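PDB 5D8M: metagenomic carboxyl esterase MGS0156 from Uncultured organism, which probably hydrolyses carboxylic ester bonds, acting as a carboxyl esterase. Local coordinates for residues A[81-86]-A[334-339]; A[42-47]-A[327-332]. All blocks are in the same frame, centred on the assembly; numbering follows the deposited sequence.

Interaction 1 (A[81-86]-A[334-339]); sequences GVSTAG and YVEEDL
Two hydroxyls grip OE1 of E336: that of S83 in the 81-86 loop and, from outside the two segments, that of Y119. S83 OG donates to E336 OE1 over 2.7 Å, meeting the oxygen on its syn side but 34° out of the carboxylate plane. The same serine oxygen works in the other direction too, accepting from A85 N at 3.1 Å in a nearly straight bond (168°); this is an ST turn, and it holds A85 beside S83 at the carboxylate. E336 reaches across with its chain fully stretched, CG anti to the backbone N (chi1 176°) and CD anti again, which carries the acid out from helix 324-338. The second oxygen is held through water: water 1 donates to E336 OE2 at 2.7 Å and accepts from T84 N at 3.1 Å. The A85 methyl completes the contact, with CB 3.7 Å from E336 CD. Next door, R333 of the same helix bonds to the carbonyl of G81, a second link between this helix and the loop that leads into strand 87-92. With two hydroxyls on one oxygen and a water on the other, the carboxylate has its rotation well defined, and this network of donors would be expected to favour the ionised form of this partly exposed acid.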
# COMPACT_ATOMS: atom_id res chain seq x y z
N GLY A 81 12.66 2.73 -21.64
CA GLY A 81 12.45 1.63 -22.56
C GLY A 81 11.91 0.41 -21.85
O GLY A 81 11.46 0.50 -20.72
N VAL A 82 11.94 -0.72 -22.53
CA VAL A 82 11.40 -1.96 -22.01
C VAL A 82 12.44 -2.64 -21.12
O VAL A 82 13.59 -2.86 -21.54
CB VAL A 82 10.98 -2.92 -23.14
CG1 VAL A 82 10.54 -4.26 -22.56
CG2 VAL A 82 9.88 -2.29 -24.01
N SER A 83 12.03 -2.98 -19.92
CA SER A 83 12.91 -3.68 -19.00
C SER A 83 13.16 -5.10 -19.47
O SER A 83 12.24 -5.77 -19.95
CB SER A 83 12.34 -3.69 -17.58
OG SER A 83 13.14 -4.51 -16.74
N THR A 84 14.39 -5.56 -19.32
CA THR A 84 14.71 -6.95 -19.56
C THR A 84 15.25 -7.61 -18.27
O THR A 84 15.88 -8.65 -18.33
CB THR A 84 15.75 -7.11 -20.73
OG1 THR A 84 16.90 -6.29 -20.48
CG2 THR A 84 15.13 -6.70 -22.08
N ALA A 85 14.96 -7.01 -17.12
CA ALA A 85 15.45 -7.53 -15.83
C ALA A 85 14.74 -8.80 -15.33
O ALA A 85 15.17 -9.42 -14.36
CB ALA A 85 15.33 -6.44 -14.77
N GLY A 86 13.63 -9.19 -15.95
CA GLY A 86 12.89 -10.34 -15.46
C GLY A 86 12.21 -10.10 -14.10
O GLY A 86 12.05 -11.02 -13.30
N TYR A 334 12.08 2.44 -10.29
CA TYR A 334 12.90 2.85 -9.13
C TYR A 334 13.54 1.62 -8.50
O TYR A 334 14.74 1.60 -8.21
CB TYR A 334 12.06 3.61 -8.06
CG TYR A 334 12.91 4.16 -6.93
CD1 TYR A 334 13.41 3.32 -5.92
CD2 TYR A 334 13.24 5.51 -6.87
CE1 TYR A 334 14.21 3.80 -4.90
CE2 TYR A 334 14.04 6.00 -5.83
CZ TYR A 334 14.52 5.14 -4.86
OH TYR A 334 15.33 5.61 -3.86
N VAL A 335 12.73 0.59 -8.26
CA VAL A 335 13.25 -0.61 -7.58
C VAL A 335 14.28 -1.33 -8.45
O VAL A 335 15.35 -1.72 -7.97
CB VAL A 335 12.10 -1.57 -7.17
CG1 VAL A 335 12.67 -2.84 -6.54
CG2 VAL A 335 11.18 -0.87 -6.19
N GLU A 336 13.99 -1.49 -9.75
CA GLU A 336 14.98 -2.09 -10.65
C GLU A 336 16.29 -1.31 -10.63
O GLU A 336 17.38 -1.89 -10.59
CB GLU A 336 14.46 -2.16 -12.08
CG GLU A 336 15.55 -2.71 -13.04
CD GLU A 336 15.08 -2.80 -14.49
OE1 GLU A 336 13.85 -2.82 -14.73
OE2 GLU A 336 15.96 -2.87 -15.37
N GLU A 337 16.19 0.02 -10.65
CA GLU A 337 17.38 0.85 -10.57
C GLU A 337 18.08 0.68 -9.23
O GLU A 337 19.31 0.57 -9.17
CB GLU A 337 17.02 2.32 -10.79
CG GLU A 337 18.21 3.30 -10.72
CD GLU A 337 17.82 4.74 -11.03
OE1 GLU A 337 17.30 5.42 -10.12
OE2 GLU A 337 18.01 5.19 -12.18
N ASP A 338 17.30 0.63 -8.15
CA ASP A 338 17.89 0.52 -6.81
C ASP A 338 18.53 -0.85 -6.59
O ASP A 338 19.58 -0.96 -5.96
CB ASP A 338 16.83 0.80 -5.73
CG ASP A 338 17.43 0.94 -4.35
OD1 ASP A 338 18.21 1.89 -4.15
OD2 ASP A 338 17.15 0.09 -3.48
N LEU A 339 17.89 -1.89 -7.12
CA LEU A 339 18.45 -3.22 -7.05
C LEU A 339 19.68 -3.29 -7.96
O LEU A 339 20.57 -4.12 -7.74
CB LEU A 339 17.41 -4.28 -7.46
CG LEU A 339 16.19 -4.48 -6.57
CD1 LEU A 339 15.29 -5.51 -7.20
CD2 LEU A 339 16.59 -4.90 -5.16
O HOH W 1 16.29 -3.63 -17.91

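Interaction 2 (A[42-47]-A[327-332]); sequences TAIMAD and LLEAIA
Helices 34-48 and 324-338 come together here with I44 and A330 as the nearest pair, their CA atoms 7.1 Å apart. I44 lies between the two backbones. Its CG1 branch lies anti to its own carbonyl carbon (chi1 -77°) and sends CD1 against the other helix, 3.5 Å from A330 N and 4.0 Å from A330 CB, so the tip rests on the main chain of A330 as well as its methyl. E329 runs past the same side chain at a slant, extended beyond CG: its CG packs 3.7 Å from I44 CD1, while its carboxylate reaches the base of the isoleucine, OE1 lying 3.6 Å from I44 CG2 and OE2 3.6 Å from I44 CG1. No hydrogen bond crosses between the segments; the glutamate's polar end is instead satisfied by H48, which bonds to OE1, and by R333, whose NE forms a salt bridge with OE2. The acid is buried and paired, although D113 brings a second acid close to OE1, which may raise its affinity for a proton. Around this core F37 and M41 of helix 34-48 continue the packing against A330, V114 of helix 111-116 touches E329, and helix 324-338 carries on to lean V335 against strand 178-184 of the central parallel sheet.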
# COMPACT_ATOMS: atom_id res chain seq x y z
N THR A 42 7.87 11.71 -12.92
CA THR A 42 7.67 12.89 -13.74
C THR A 42 8.10 12.69 -15.21
O THR A 42 7.38 13.09 -16.14
CB THR A 42 8.42 14.10 -13.12
OG1 THR A 42 7.85 14.38 -11.83
CG2 THR A 42 8.32 15.33 -14.00
N ALA A 43 9.26 12.06 -15.42
CA ALA A 43 9.76 11.73 -16.76
C ALA A 43 8.87 10.72 -17.47
O ALA A 43 8.63 10.84 -18.68
CB ALA A 43 11.20 11.19 -16.67
N ILE A 44 8.37 9.73 -16.72
CA ILE A 44 7.46 8.73 -17.27
C ILE A 44 6.23 9.40 -17.87
O ILE A 44 5.82 9.10 -18.99
CB ILE A 44 7.04 7.69 -16.19
CG1 ILE A 44 8.19 6.69 -15.97
CG2 ILE A 44 5.77 6.93 -16.59
CD1 ILE A 44 7.94 5.69 -14.87
N MSE A 45 5.66 10.34 -17.13
CA MSE A 45 4.45 11.00 -17.58
C MSE A 45 4.74 11.97 -18.70
O MSE A 45 3.89 12.16 -19.57
CB MSE A 45 3.77 11.69 -16.41
CG MSE A 45 3.36 10.68 -15.35
SE MSE A 45 2.61 11.46 -13.75
CE MSE A 45 0.84 11.91 -14.44
N ALA A 46 5.91 12.60 -18.69
CA ALA A 46 6.24 13.48 -19.80
C ALA A 46 6.46 12.64 -21.06
O ALA A 46 6.15 13.08 -22.16
CB ALA A 46 7.48 14.34 -19.49
N ASP A 47 6.98 11.43 -20.89
CA ASP A 47 7.33 10.59 -22.03
C ASP A 47 6.14 9.85 -22.67
O ASP A 47 6.05 9.75 -23.88
CB ASP A 47 8.39 9.55 -21.62
CG ASP A 47 8.78 8.63 -22.77
OD1 ASP A 47 9.65 9.04 -23.57
OD2 ASP A 47 8.24 7.51 -22.89
N LEU A 327 2.33 5.65 -11.57
CA LEU A 327 2.83 5.33 -10.24
C LEU A 327 3.45 3.94 -10.20
O LEU A 327 4.55 3.79 -9.67
CB LEU A 327 1.71 5.41 -9.19
CG LEU A 327 2.14 5.21 -7.72
CD1 LEU A 327 2.90 6.45 -7.16
CD2 LEU A 327 0.91 4.91 -6.83
N LEU A 328 2.76 2.94 -10.74
CA LEU A 328 3.25 1.57 -10.71
C LEU A 328 4.50 1.41 -11.58
O LEU A 328 5.44 0.72 -11.19
CB LEU A 328 2.17 0.59 -11.17
CG LEU A 328 2.47 -0.90 -10.98
CD1 LEU A 328 2.63 -1.22 -9.48
CD2 LEU A 328 1.35 -1.77 -11.60
N GLU A 329 4.51 2.03 -12.76
CA GLU A 329 5.69 2.03 -13.58
C GLU A 329 6.89 2.71 -12.90
O GLU A 329 8.01 2.20 -12.96
CB GLU A 329 5.41 2.68 -14.94
CG GLU A 329 6.55 2.46 -15.93
CD GLU A 329 6.43 3.28 -17.21
OE1 GLU A 329 5.28 3.58 -17.66
OE2 GLU A 329 7.49 3.64 -17.77
N ALA A 330 6.65 3.85 -12.24
CA ALA A 330 7.72 4.51 -11.51
C ALA A 330 8.26 3.62 -10.39
O ALA A 330 9.47 3.54 -10.17
CB ALA A 330 7.23 5.88 -10.93
N ILE A 331 7.35 2.96 -9.68
CA ILE A 331 7.76 2.02 -8.64
C ILE A 331 8.69 0.95 -9.22
O ILE A 331 9.79 0.75 -8.71
CB ILE A 331 6.54 1.35 -7.97
CG1 ILE A 331 5.77 2.36 -7.11
CG2 ILE A 331 6.95 0.07 -7.18
CD1 ILE A 331 4.39 1.83 -6.74
N ALA A 332 8.25 0.28 -10.29
CA ALA A 332 9.04 -0.77 -10.94
C ALA A 332 10.41 -0.28 -11.38
O ALA A 332 11.40 -0.98 -11.21
CB ALA A 332 8.28 -1.36 -12.17

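Helix 324-338 serves both contacts, whose centres are about 12 Å apart: its middle packs on helix 34-48 in interaction 2, and its C-terminal end meets the loop before strand 87-92 in interaction 1. Interaction 1 is a surface contact, polar and partly water-mediated; interaction 2 is buried and rests on van der Waals packing between an isoleucine and its neighbours. Each involves a glutamate, but in interaction 1 the acid bonds across the contact as well as to Y119, whereas in interaction 2 its partners H48 and R333 both lie outside the segments. R333, the residue between the two helix segments, has a partner at each contact.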